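Local coordinates for protein prolyl oligopeptidase (Novosphingobium capsulatum, PDB 1YR2) that probably hydrolyses oligopeptides on the carboxyl side of proline, and more slowly of alanine, as a serine peptidase of the S9A prolyl oligopeptidase family, at residues E109-P114 / Y123-G128; I478-D483 / G517-L522; L488-Y493 / H567-E572; P597-M602 / V652-T657; V601-R606 / S666-A671. All coordinates share one frame; numbering follows the deposited sequence.

Contact 1: E109-P114 / Y123-G128; sequences ERFGLP and YSWNSG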
# COMPACT_ATOMS: atom_id res chain seq x y z
N GLU A 109 17.16 -8.31 -2.59
CA GLU A 109 16.73 -8.61 -3.95
C GLU A 109 15.22 -8.79 -4.07
O GLU A 109 14.53 -9.20 -3.11
CB GLU A 109 17.46 -9.87 -4.46
CG GLU A 109 16.99 -11.15 -3.82
CD GLU A 109 17.81 -12.35 -4.29
OE1 GLU A 109 18.15 -12.40 -5.52
OE2 GLU A 109 18.11 -13.23 -3.44
N ARG A 110 14.70 -8.55 -5.27
CA ARG A 110 13.27 -8.72 -5.54
C ARG A 110 13.05 -9.27 -6.93
O ARG A 110 13.65 -8.84 -7.88
CB ARG A 110 12.52 -7.39 -5.41
CG ARG A 110 12.99 -6.46 -4.30
CD ARG A 110 12.27 -5.09 -4.26
NE ARG A 110 12.72 -4.19 -5.34
CZ ARG A 110 12.09 -4.00 -6.49
NH1 ARG A 110 10.94 -4.62 -6.75
NH2 ARG A 110 12.59 -3.15 -7.38
N PHE A 111 12.15 -10.23 -7.02
CA PHE A 111 11.75 -10.84 -8.29
C PHE A 111 10.36 -10.32 -8.64
O PHE A 111 9.50 -10.15 -7.77
CB PHE A 111 11.72 -12.37 -8.19
CG PHE A 111 13.06 -13.00 -8.11
CD1 PHE A 111 13.71 -13.08 -6.89
CD2 PHE A 111 13.69 -13.53 -9.22
CE1 PHE A 111 14.96 -13.71 -6.80
CE2 PHE A 111 14.91 -14.15 -9.13
CZ PHE A 111 15.55 -14.22 -7.93
N GLY A 112 10.13 -10.05 -9.93
CA GLY A 112 8.79 -9.81 -10.43
C GLY A 112 8.07 -11.08 -10.76
O GLY A 112 8.66 -12.15 -10.86
N LEU A 113 6.75 -11.00 -10.96
CA LEU A 113 5.98 -12.13 -11.39
C LEU A 113 6.46 -12.50 -12.79
O LEU A 113 6.53 -11.65 -13.68
CB LEU A 113 4.48 -11.83 -11.41
CG LEU A 113 3.73 -11.69 -10.07
CD1 LEU A 113 2.48 -10.81 -10.26
CD2 LEU A 113 3.36 -13.08 -9.46
N PRO A 114 6.74 -13.79 -12.98
CA PRO A 114 7.20 -14.27 -14.28
C PRO A 114 6.13 -14.49 -15.33
O PRO A 114 5.00 -14.83 -15.00
CB PRO A 114 7.89 -15.56 -13.92
CG PRO A 114 7.31 -16.00 -12.71
CD PRO A 114 6.82 -14.83 -11.95
N TYR A 123 11.14 -12.32 -16.42
CA TYR A 123 10.84 -11.75 -15.11
C TYR A 123 11.81 -10.64 -14.79
O TYR A 123 12.96 -10.67 -15.15
CB TYR A 123 10.86 -12.84 -14.01
CG TYR A 123 12.17 -13.61 -13.96
CD1 TYR A 123 12.44 -14.58 -14.88
CD2 TYR A 123 13.14 -13.29 -13.03
CE1 TYR A 123 13.61 -15.29 -14.87
CE2 TYR A 123 14.34 -13.98 -13.01
CZ TYR A 123 14.58 -14.97 -13.96
OH TYR A 123 15.77 -15.65 -13.98
N SER A 124 11.31 -9.62 -14.11
CA SER A 124 12.17 -8.57 -13.58
C SER A 124 12.98 -9.10 -12.36
O SER A 124 12.50 -10.00 -11.65
CB SER A 124 11.32 -7.33 -13.27
OG SER A 124 10.59 -7.48 -12.08
N TRP A 125 14.15 -8.52 -12.13
CA TRP A 125 14.98 -8.78 -10.98
C TRP A 125 15.76 -7.55 -10.63
O TRP A 125 16.30 -6.91 -11.49
CB TRP A 125 15.95 -9.93 -11.23
CG TRP A 125 16.78 -10.26 -10.07
CD1 TRP A 125 16.42 -11.00 -9.01
CD2 TRP A 125 18.14 -9.89 -9.85
NE1 TRP A 125 17.45 -11.09 -8.11
CE2 TRP A 125 18.53 -10.44 -8.61
CE3 TRP A 125 19.09 -9.16 -10.59
CZ2 TRP A 125 19.82 -10.30 -8.10
CZ3 TRP A 125 20.34 -9.01 -10.08
CH2 TRP A 125 20.71 -9.58 -8.85
N ASN A 126 15.78 -7.24 -9.34
CA ASN A 126 16.65 -6.24 -8.76
C ASN A 126 17.53 -6.87 -7.69
O ASN A 126 17.05 -7.58 -6.88
CB ASN A 126 15.80 -5.13 -8.14
CG ASN A 126 16.57 -3.82 -7.97
OD1 ASN A 126 17.63 -3.79 -7.31
ND2 ASN A 126 16.03 -2.71 -8.55
N SER A 127 18.81 -6.55 -7.67
CA SER A 127 19.71 -7.03 -6.61
C SER A 127 19.40 -6.43 -5.24
O SER A 127 19.85 -6.95 -4.21
CB SER A 127 21.14 -6.66 -6.99
OG SER A 127 21.20 -5.25 -7.15
N GLY A 128 18.66 -5.32 -5.23
CA GLY A 128 18.37 -4.55 -4.04
C GLY A 128 19.09 -3.22 -4.19
O GLY A 128 18.70 -2.24 -3.57
O HOH W 1 11.97 -7.01 -9.67
O HOH W 2 8.37 -9.69 -13.78
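The Phe111 ring takes Trp125 over one face and Tyr123 at its edge. Trp125 CD1 stands above the centre of the phenyl ring, 3.5 Å from Phe111 CE2, in an edge-to-face pair whose planes, phenyl against the five-membered ring, are 59° apart. Tyr123 runs alongside Phe111, pointing the same way, and its CD2 meets Phe111 CD2 at 3.9 Å. Ser127 N lies over one face of the indole, offset toward the rim, and Lys147 makes a cation-pi contact with Trp125. At the indole edge, in the ring plane, Trp125 NE1 donates to the anti lone pair of Glu109 OE1 at 3.0 Å; the carboxylate is turned 75° from the indole, and its OE2 is held by the backbone N of His451. Trp125 CG lies anti to its backbone N (chi1 -178°), which carries the indole across Phe111 and on to Glu109. An alanine in place of Phe111 would probably open a gap beneath Trp125 CD1 and leave Tyr123 without its neighbour alongside. Strands 110-117 and 120-126 form a beta hairpin in the N-terminal beta-propeller domain, in the first of its four-stranded antiparallel sheets. Arg110 and Asn126 are a hydrogen-bonded pair, Arg110 N to Asn126 O and Asn126 N to Arg110 O both 3.0 Å, while Phe111 and Trp125 form the next, non-hydrogen-bonded pair. Gly112 N then reaches Ser124 O at 2.9 Å, from above the carbonyl plane. One water joins Arg110 O to Ser124 OG, another Leu113 O to Ser124 N. At the strand end, Asn126 OD1 accepts from Gly128 N in an Asx turn.

Contact 2: I478-D483 / G517-L522; sequences IVRRKD and GGAFAL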
# COMPACT_ATOMS: atom_id res chain seq x y z
N ILE A 478 -1.69 -9.27 15.32
CA ILE A 478 -0.63 -9.32 16.33
C ILE A 478 0.51 -10.13 15.73
O ILE A 478 0.28 -11.26 15.26
CB ILE A 478 -1.18 -10.04 17.58
CG1 ILE A 478 -2.31 -9.23 18.19
CG2 ILE A 478 -0.08 -10.20 18.66
CD1 ILE A 478 -3.16 -10.05 19.09
N VAL A 479 1.71 -9.58 15.75
CA VAL A 479 2.81 -10.15 15.01
C VAL A 479 3.96 -10.28 15.96
O VAL A 479 4.36 -9.33 16.60
CB VAL A 479 3.25 -9.21 13.86
CG1 VAL A 479 4.29 -9.92 13.00
CG2 VAL A 479 2.08 -8.82 13.02
N ARG A 480 4.47 -11.48 16.08
CA ARG A 480 5.54 -11.76 17.05
C ARG A 480 6.49 -12.79 16.51
O ARG A 480 6.09 -13.74 15.83
CB ARG A 480 4.94 -12.35 18.31
CG ARG A 480 4.23 -11.32 19.17
CD ARG A 480 3.47 -11.89 20.34
NE ARG A 480 2.32 -12.70 19.91
CZ ARG A 480 1.40 -13.14 20.76
NH1 ARG A 480 1.52 -12.87 22.05
NH2 ARG A 480 0.39 -13.88 20.33
N ARG A 481 7.76 -12.62 16.84
CA ARG A 481 8.72 -13.67 16.63
C ARG A 481 8.38 -14.92 17.49
O ARG A 481 7.75 -14.81 18.52
CB ARG A 481 10.11 -13.11 16.94
CG ARG A 481 11.25 -13.88 16.35
CD ARG A 481 12.55 -13.11 16.54
NE ARG A 481 12.79 -12.82 17.95
CZ ARG A 481 13.71 -11.99 18.41
NH1 ARG A 481 14.43 -11.29 17.56
NH2 ARG A 481 13.86 -11.80 19.72
N LYS A 482 8.81 -16.09 17.02
CA LYS A 482 8.42 -17.37 17.62
C LYS A 482 9.14 -17.70 18.96
O LYS A 482 8.86 -18.73 19.58
CB LYS A 482 8.60 -18.53 16.61
CG LYS A 482 7.55 -18.54 15.54
CD LYS A 482 7.63 -19.75 14.62
CE LYS A 482 6.48 -19.71 13.59
NZ LYS A 482 6.71 -20.76 12.59
N ASP A 483 10.05 -16.83 19.40
CA ASP A 483 10.49 -16.88 20.79
C ASP A 483 9.50 -16.24 21.79
O ASP A 483 9.66 -16.40 22.98
CB ASP A 483 11.91 -16.31 20.97
CG ASP A 483 12.04 -14.87 20.59
OD1 ASP A 483 11.28 -14.35 19.73
OD2 ASP A 483 12.92 -14.16 21.12
N GLY A 517 12.60 -8.48 19.47
CA GLY A 517 11.89 -9.10 20.59
C GLY A 517 10.65 -8.38 21.11
O GLY A 517 10.19 -8.66 22.23
N GLY A 518 10.13 -7.41 20.34
CA GLY A 518 8.91 -6.72 20.70
C GLY A 518 7.72 -7.34 19.97
O GLY A 518 7.90 -8.01 18.95
N ALA A 519 6.52 -7.11 20.48
CA ALA A 519 5.29 -7.48 19.79
C ALA A 519 4.78 -6.29 19.03
O ALA A 519 4.98 -5.14 19.47
CB ALA A 519 4.26 -7.97 20.77
N PHE A 520 4.20 -6.57 17.86
CA PHE A 520 3.57 -5.56 17.04
C PHE A 520 2.08 -5.89 16.91
O PHE A 520 1.67 -7.05 16.72
CB PHE A 520 4.26 -5.45 15.70
CG PHE A 520 3.56 -4.55 14.71
CD1 PHE A 520 3.57 -3.18 14.88
CD2 PHE A 520 2.84 -5.08 13.67
CE1 PHE A 520 2.96 -2.33 13.96
CE2 PHE A 520 2.18 -4.25 12.75
CZ PHE A 520 2.24 -2.85 12.91
N ALA A 521 1.27 -4.84 17.05
CA ALA A 521 -0.18 -4.95 16.91
C ALA A 521 -0.68 -3.81 16.08
O ALA A 521 -0.19 -2.69 16.15
CB ALA A 521 -0.79 -4.93 18.28
N LEU A 522 -1.65 -4.09 15.22
CA LEU A 522 -2.25 -3.10 14.37
C LEU A 522 -3.75 -3.33 14.39
O LEU A 522 -4.20 -4.44 14.08
CB LEU A 522 -1.72 -3.21 12.94
CG LEU A 522 -2.22 -2.17 11.92
CD1 LEU A 522 -1.29 -2.04 10.77
CD2 LEU A 522 -3.61 -2.53 11.37
O HOH W 3 8.85 -10.42 18.51
O HOH W 4 11.08 -11.72 22.78
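Phe520 CG is anti to its backbone N (chi1 173°), and Val479 CG2 is anti to its own carbonyl carbon, so the two side chains run side by side and CG2 meets the ring edge at CD2, 3.9 Å away. Their backbones form an antiparallel hydrogen-bonded pair, with Val479 N to Phe520 O at 2.7 Å and Phe520 N to Val479 O at 3.0 Å. In strands 473-481 and 519-523 the adjacent pair, Ile478 with Ala521, is non-hydrogen-bonded. Arg480 CG packs on Ala519 CB at 3.7 Å, while the Arg480 guanidinium pairs with Glu462. Beyond the paired residues the strands diverge, and a water bridges Arg481 N and Gly518 O. The Arg481 chain bends at chi3 (57°) and lays one guanidinium face over Gly517 CA, 3.5 Å from NH2. Gly517, with positive phi, is the C-prime residue of a Schellman motif ending helix 508-514. Arg481 also grips Asp483 side-on, NE to OD1 at 2.8 Å and NH2 to OD2 at 2.9 Å, and NH1 pairs with Asp515. The contact thus changes from an apolar pair within the alpha/beta-hydrolase sheet to a charged end, where two carboxylates probably balance the arginine and fix its plane over the glycine.

Contact 3: L488-Y493 / H567-E572; sequences LPTLLY and HGLAIE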
# COMPACT_ATOMS: atom_id res chain seq x y z
N LEU A 488 4.90 -9.20 26.07
CA LEU A 488 6.08 -8.51 25.56
C LEU A 488 5.83 -7.00 25.46
O LEU A 488 4.70 -6.61 25.26
CB LEU A 488 6.39 -9.05 24.17
CG LEU A 488 7.02 -10.43 24.09
CD1 LEU A 488 7.21 -10.80 22.62
CD2 LEU A 488 8.35 -10.45 24.85
N PRO A 489 6.87 -6.17 25.57
CA PRO A 489 6.72 -4.77 25.13
C PRO A 489 6.10 -4.74 23.72
O PRO A 489 6.49 -5.51 22.83
CB PRO A 489 8.15 -4.27 25.09
CG PRO A 489 8.82 -5.07 26.16
CD PRO A 489 8.21 -6.44 26.10
N THR A 490 5.12 -3.87 23.54
CA THR A 490 4.26 -3.93 22.37
C THR A 490 4.15 -2.55 21.77
O THR A 490 4.00 -1.56 22.47
CB THR A 490 2.87 -4.45 22.76
OG1 THR A 490 2.97 -5.79 23.24
CG2 THR A 490 1.93 -4.54 21.56
N LEU A 491 4.24 -2.52 20.44
CA LEU A 491 4.00 -1.34 19.64
C LEU A 491 2.67 -1.54 18.93
O LEU A 491 2.54 -2.44 18.08
CB LEU A 491 5.15 -1.18 18.63
CG LEU A 491 5.24 0.14 17.84
CD1 LEU A 491 6.58 0.18 17.06
CD2 LEU A 491 4.13 0.28 16.89
N LEU A 492 1.69 -0.69 19.25
CA LEU A 492 0.33 -0.74 18.69
C LEU A 492 0.14 0.45 17.77
O LEU A 492 0.29 1.58 18.19
CB LEU A 492 -0.70 -0.69 19.80
CG LEU A 492 -2.14 -0.43 19.43
CD1 LEU A 492 -2.68 -1.57 18.53
CD2 LEU A 492 -2.98 -0.23 20.67
N TYR A 493 -0.17 0.16 16.52
CA TYR A 493 -0.34 1.13 15.44
C TYR A 493 -1.79 1.23 14.99
O TYR A 493 -2.55 0.25 15.03
CB TYR A 493 0.55 0.71 14.28
CG TYR A 493 0.55 1.65 13.11
CD1 TYR A 493 1.39 2.75 13.08
CD2 TYR A 493 -0.29 1.46 12.04
CE1 TYR A 493 1.39 3.61 12.03
CE2 TYR A 493 -0.28 2.34 10.95
CZ TYR A 493 0.57 3.41 10.98
OH TYR A 493 0.59 4.28 9.94
N HIS A 567 2.37 -2.14 31.93
CA HIS A 567 3.13 -0.92 31.68
C HIS A 567 4.08 -1.04 30.48
O HIS A 567 5.06 -0.33 30.41
CB HIS A 567 3.87 -0.47 32.98
CG HIS A 567 2.93 -0.18 34.11
ND1 HIS A 567 1.96 0.80 34.03
CD2 HIS A 567 2.73 -0.82 35.29
CE1 HIS A 567 1.25 0.80 35.15
NE2 HIS A 567 1.68 -0.19 35.91
N GLY A 568 3.75 -1.91 29.54
CA GLY A 568 4.58 -2.15 28.36
C GLY A 568 3.93 -1.83 27.03
O GLY A 568 4.39 -2.34 26.02
N LEU A 569 2.90 -1.01 27.00
CA LEU A 569 2.25 -0.63 25.74
C LEU A 569 2.73 0.72 25.19
O LEU A 569 2.67 1.76 25.86
CB LEU A 569 0.72 -0.60 25.94
CG LEU A 569 -0.13 -0.36 24.71
CD1 LEU A 569 0.14 -1.36 23.60
CD2 LEU A 569 -1.57 -0.39 25.12
N ALA A 570 3.24 0.70 23.97
CA ALA A 570 3.57 1.92 23.22
C ALA A 570 2.63 2.05 22.03
O ALA A 570 2.22 1.06 21.43
CB ALA A 570 4.99 1.87 22.72
N ILE A 571 2.33 3.30 21.63
CA ILE A 571 1.44 3.52 20.49
C ILE A 571 2.07 4.47 19.50
O ILE A 571 2.81 5.36 19.88
CB ILE A 571 0.07 4.07 20.94
CG1 ILE A 571 0.23 5.26 21.92
CG2 ILE A 571 -0.70 2.97 21.59
CD1 ILE A 571 -1.09 6.00 22.24
N GLU A 572 1.81 4.25 18.21
CA GLU A 572 2.38 5.10 17.16
C GLU A 572 1.27 5.32 16.14
O GLU A 572 0.43 4.44 15.93
CB GLU A 572 3.57 4.37 16.51
CG GLU A 572 4.39 5.26 15.58
CD GLU A 572 5.69 4.63 15.01
OE1 GLU A 572 6.25 3.65 15.57
OE2 GLU A 572 6.15 5.12 13.94
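Leu492 lies over two residues of the neighbouring strand: its CB rests 3.9 Å from Leu569 CD1, and its CD2 meets Ile571 CG2 at 4.0 Å. Ile571 turns CG2 anti to its own carbonyl carbon, beside the backbone N, which brings that methyl to Leu492 while CG1 takes the crowded position and CD1 leads away. Phe592 and helix 576-587 cover Ile571 beyond. On the same face, Thr490 CG2 meets Leu569 CD1 at 4.2 Å, while Thr490 OG1 bonds back to Leu488 O at 2.8 Å and also to Thr564. The opposite face carries Leu491, Ala570, Tyr493 and Glu572. There the extended Glu572 chain crosses Leu491, with OE1 3.8 Å from Leu491 CD1, a carboxylate oxygen beside a methyl. Tyr493 CD1 lies 3.4 Å from Glu572 O, the backbone oxygen. The segments 490-493 and 569-572 run parallel, inclined at 32°, in the mixed sheet of the alpha/beta-hydrolase domain. Strand 569-574 ends at a GxSxG pattern, Gly573, Ser575 and Gly577, consistent with the nucleophile elbow of this fold, and the Tyr493 side chain touches that turn. The backbones are joined by four hydrogen bonds: Thr490 N to Gly568 O, Ala570 N to Thr490 O at 2.8 Å, Leu492 N to Ala570 O, also 2.8 Å, and Glu572 N to Leu492 O. The first two run nearly along the C=O axis of their acceptors, whereas the donor of the last is tilted 26° from the carbonyl plane. Strand 519-523 flanks 490-493 on its other side, and helix 699-717 packs against Ala570 and Glu572.

Contact 4: P597-M602 / V652-T657; sequences PAVGVM and VTTADT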
# COMPACT_ATOMS: atom_id res chain seq x y z
N PRO A 597 3.32 10.40 18.18
CA PRO A 597 2.52 10.92 17.06
C PRO A 597 3.39 11.57 16.02
O PRO A 597 4.04 12.51 16.39
CB PRO A 597 1.63 11.97 17.72
CG PRO A 597 2.40 12.43 18.91
CD PRO A 597 3.34 11.33 19.32
N ALA A 598 3.37 11.11 14.77
CA ALA A 598 4.03 11.77 13.66
C ALA A 598 3.08 12.69 12.91
O ALA A 598 1.95 12.32 12.63
CB ALA A 598 4.60 10.74 12.71
N VAL A 599 3.52 13.91 12.64
CA VAL A 599 2.81 14.87 11.80
C VAL A 599 1.32 14.93 12.07
O VAL A 599 0.48 14.87 11.13
CB VAL A 599 3.15 14.67 10.27
CG1 VAL A 599 4.69 14.91 10.04
CG2 VAL A 599 2.81 13.30 9.77
N GLY A 600 0.98 15.04 13.35
CA GLY A 600 -0.40 14.82 13.79
C GLY A 600 -1.21 16.09 13.59
O GLY A 600 -0.66 17.22 13.66
N VAL A 601 -2.49 15.94 13.29
CA VAL A 601 -3.43 17.06 13.26
C VAL A 601 -3.90 17.38 14.70
O VAL A 601 -4.93 16.90 15.14
CB VAL A 601 -4.66 16.74 12.33
CG1 VAL A 601 -5.45 17.97 12.08
CG2 VAL A 601 -4.20 16.14 10.98
N MET A 602 -3.16 18.20 15.42
CA MET A 602 -3.33 18.37 16.86
C MET A 602 -4.29 19.50 17.25
O MET A 602 -4.93 19.40 18.28
CB MET A 602 -1.98 18.54 17.56
CG MET A 602 -1.00 17.39 17.27
SD MET A 602 -1.77 15.71 17.49
CE MET A 602 -0.34 14.85 18.21
N VAL A 652 6.93 13.50 19.89
CA VAL A 652 6.29 14.09 18.73
C VAL A 652 7.31 14.19 17.57
O VAL A 652 8.46 14.59 17.78
CB VAL A 652 5.74 15.47 19.09
CG1 VAL A 652 5.03 16.11 17.91
CG2 VAL A 652 4.90 15.39 20.39
N THR A 653 6.94 13.81 16.36
CA THR A 653 7.90 13.96 15.23
C THR A 653 7.28 14.71 14.08
O THR A 653 6.09 14.53 13.76
CB THR A 653 8.41 12.60 14.71
OG1 THR A 653 7.29 11.86 14.23
CG2 THR A 653 9.01 11.74 15.81
N THR A 654 8.08 15.56 13.46
CA THR A 654 7.65 16.29 12.26
C THR A 654 8.89 16.93 11.65
O THR A 654 9.88 17.08 12.34
CB THR A 654 6.60 17.40 12.59
OG1 THR A 654 6.32 18.20 11.44
CG2 THR A 654 7.16 18.43 13.59
N ALA A 655 8.83 17.29 10.37
CA ALA A 655 9.84 18.17 9.79
C ALA A 655 9.44 19.60 10.12
O ALA A 655 8.31 19.83 10.61
CB ALA A 655 9.94 17.99 8.28
N ASP A 656 10.34 20.54 9.91
CA ASP A 656 10.12 21.93 10.32
C ASP A 656 9.25 22.68 9.31
O ASP A 656 8.66 23.71 9.66
CB ASP A 656 11.44 22.66 10.58
CG ASP A 656 12.30 22.82 9.35
OD1 ASP A 656 12.22 21.98 8.42
OD2 ASP A 656 13.12 23.74 9.25
N THR A 657 9.16 22.14 8.10
CA THR A 657 8.12 22.50 7.13
C THR A 657 7.44 21.25 6.59
O THR A 657 8.05 20.16 6.47
CB THR A 657 8.67 23.30 5.95
OG1 THR A 657 9.70 22.55 5.27
CG2 THR A 657 9.34 24.57 6.45
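Two backbone hydrogen bonds join Pro597-Val599 to Thr653. Thr653 N donates to Pro597 O at 3.2 Å, and Val599 N donates to Thr653 O at 2.9 Å with the N-H almost straight at the oxygen (174°). Ala598 CA adds a CA-H...O contact to the same oxygen, so Thr653 O faces both Val599 N and Ala598 CA. Ala598 and Thr653 form a single bridge between strands 594-598 and 649-654, side by side in the alpha/beta-hydrolase sheet. The apolar contact is Pro597 CG with Val652 CG2, 4.1 Å; at the other end Val599 CG1 lies against Thr654, 3.9 Å from its OG1. Val599 has positive phi and psi, and there the chain leaves the sheet; its side chain also touches Ser575 and Asp658. Of the polar side chains, Thr653 sets OG1 between its backbone N and carbonyl carbon (chi1 62°), which brings that oxygen to 3.3 Å from Ala598 CB. Thr654 turns OG1 anti to its backbone N and donates to a lone pair of Ala655 O, 2.7 Å away. A valine in place of Thr654 would probably leave Ala655 O without this donor and the loop after the strand less firmly fixed. The backbone bonds tie the strands together up to Val599, while the Thr654 hydroxyl is spent on Ala655 O within its own segment, so the polar link across the strands rests on backbone bonds.

Contact 5: V601-R606 / S666-A671; sequences VMDMLR and SFKYTA. Unlike the reference sequence in segment 666-671: Phe667 (reference Leu).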
# COMPACT_ATOMS: atom_id res chain seq x y z
N VAL A 601 -2.49 15.94 13.29
CA VAL A 601 -3.43 17.06 13.26
C VAL A 601 -3.90 17.38 14.70
O VAL A 601 -4.93 16.90 15.14
CB VAL A 601 -4.66 16.74 12.33
CG1 VAL A 601 -5.45 17.97 12.08
CG2 VAL A 601 -4.20 16.14 10.98
N MET A 602 -3.16 18.20 15.42
CA MET A 602 -3.33 18.37 16.86
C MET A 602 -4.29 19.50 17.25
O MET A 602 -4.93 19.40 18.28
CB MET A 602 -1.98 18.54 17.56
CG MET A 602 -1.00 17.39 17.27
SD MET A 602 -1.77 15.71 17.49
CE MET A 602 -0.34 14.85 18.21
N ASP A 603 -4.41 20.53 16.41
CA ASP A 603 -5.38 21.58 16.63
C ASP A 603 -6.56 21.38 15.67
O ASP A 603 -6.55 21.78 14.52
CB ASP A 603 -4.75 22.95 16.48
CG ASP A 603 -5.72 24.09 16.88
OD1 ASP A 603 -6.98 23.87 16.85
OD2 ASP A 603 -5.31 25.23 17.20
N MET A 604 -7.56 20.69 16.17
CA MET A 604 -8.73 20.28 15.39
C MET A 604 -9.75 21.39 15.29
O MET A 604 -10.78 21.23 14.63
CB MET A 604 -9.36 19.06 16.06
CG MET A 604 -8.51 17.81 15.97
SD MET A 604 -8.15 17.30 14.27
CE MET A 604 -9.75 17.05 13.59
N LEU A 605 -9.49 22.52 15.94
CA LEU A 605 -10.34 23.69 15.79
C LEU A 605 -9.87 24.59 14.65
O LEU A 605 -10.66 25.40 14.16
CB LEU A 605 -10.42 24.50 17.09
CG LEU A 605 -10.87 23.74 18.32
CD1 LEU A 605 -11.02 24.75 19.51
CD2 LEU A 605 -12.13 23.02 18.05
N ARG A 606 -8.59 24.44 14.26
CA ARG A 606 -7.98 25.31 13.26
C ARG A 606 -7.38 24.56 12.05
O ARG A 606 -6.68 25.16 11.24
CB ARG A 606 -6.90 26.17 13.94
CG ARG A 606 -7.46 27.22 14.87
CD ARG A 606 -6.40 28.01 15.60
NE ARG A 606 -5.54 28.77 14.69
CZ ARG A 606 -5.90 29.86 14.05
NH1 ARG A 606 -7.12 30.37 14.16
NH2 ARG A 606 -5.04 30.47 13.27
N SER A 666 2.04 20.24 15.58
CA SER A 666 2.98 19.55 16.47
C SER A 666 3.71 20.51 17.41
O SER A 666 3.97 20.20 18.55
CB SER A 666 3.97 18.74 15.65
OG SER A 666 3.40 17.58 15.11
N PHE A 667 4.08 21.67 16.91
CA PHE A 667 4.80 22.63 17.70
C PHE A 667 3.91 23.08 18.86
O PHE A 667 4.37 23.11 20.00
CB PHE A 667 5.19 23.85 16.87
CG PHE A 667 6.21 23.61 15.76
CD1 PHE A 667 6.86 22.39 15.58
CD2 PHE A 667 6.48 24.67 14.87
CE1 PHE A 667 7.73 22.22 14.55
CE2 PHE A 667 7.38 24.51 13.84
CZ PHE A 667 8.03 23.31 13.69
N LYS A 668 2.65 23.46 18.60
CA LYS A 668 1.77 24.00 19.68
C LYS A 668 1.43 22.91 20.68
O LYS A 668 1.35 23.16 21.88
CB LYS A 668 0.47 24.56 19.10
CG LYS A 668 0.70 25.85 18.28
CD LYS A 668 -0.58 26.68 18.16
CE LYS A 668 -1.75 25.85 17.74
NZ LYS A 668 -2.91 26.71 17.40
N TYR A 669 1.22 21.69 20.18
CA TYR A 669 0.92 20.53 21.02
C TYR A 669 2.06 20.24 21.97
O TYR A 669 1.83 20.02 23.14
CB TYR A 669 0.62 19.30 20.13
CG TYR A 669 0.45 18.04 20.87
CD1 TYR A 669 -0.71 17.79 21.59
CD2 TYR A 669 1.38 17.02 20.75
CE1 TYR A 669 -0.90 16.57 22.28
CE2 TYR A 669 1.20 15.81 21.43
CZ TYR A 669 0.05 15.58 22.16
OH TYR A 669 -0.10 14.37 22.81
N THR A 670 3.29 20.30 21.47
CA THR A 670 4.48 20.12 22.31
C THR A 670 4.63 21.21 23.39
O THR A 670 4.97 20.96 24.55
CB THR A 670 5.74 20.12 21.40
OG1 THR A 670 5.67 19.00 20.49
CG2 THR A 670 7.01 19.90 22.24
N ALA A 671 4.41 22.46 23.00
CA ALA A 671 4.44 23.56 23.95
C ALA A 671 3.43 23.34 25.06
O ALA A 671 3.76 23.56 26.22
CB ALA A 671 4.22 24.92 23.26
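The loop that follows strand 594-598 in the alpha/beta-hydrolase domain packs here against helix 664-675, through one apolar and one charged contact. Met602 lies over one face of the Tyr669 ring: its CE is 3.7 Å above the plane, offset toward the rim and nearest CE2, in a CH-pi contact, and SD is 4.6 Å from the ring centroid in a Met-aromatic contact. Bends at chi2 (-48°) and chi3 fold the methionine back along the tyrosine, and Met602 CB touches Tyr669 CB at 3.7 Å. The charged contact is a salt bridge in which Lys668 NZ donates to the anti lone pair of Asp603 OD2 at 2.8 Å. The other oxygen, Asp603 OD1, accepts from Leu605 N at 3.0 Å in an Asx turn, and weakly from Arg606 N, so the carboxylate is held from both oxygens. Arg606 NE stands 4.3 Å from Lys668 NZ, a like-charge approach that Glu65 probably offsets by forming salt bridges with both; Asp59 also pairs with Lys668. Within the helix, Ser666 O takes Thr670 N and Thr670 OG1 from opposite faces of its plane. His665 receives the Asp603 N-H through ND1, and Ser636 accepts from Met604 N. Helix 664-675 thus has the loop against Lys668 and Tyr669, while Ser666, Phe667 and Thr670 lie on strands 649-654 and 683-687.

How the contacts relate
Contacts 2, 3 and 4 all lie in the mixed sheet of the alpha/beta-hydrolase domain and are largely buried. Contacts 2 and 3 touch directly, since strands 519-523 and 490-493 are neighbours, yet the first pairing is antiparallel and the second parallel. Contact 4 lies further along the sheet, its centre about 20 Å from that of contact 3. Contact 5, also buried, shares Val601 and Met602 with contact 4 but relies on a salt bridge and a methionine over a ring instead of strand pairing. Contact 1 stands apart in the propeller, partly buried, its centre about 43 Å from that of contact 5, with an edge-to-face aromatic pair and waters bridging its two segments.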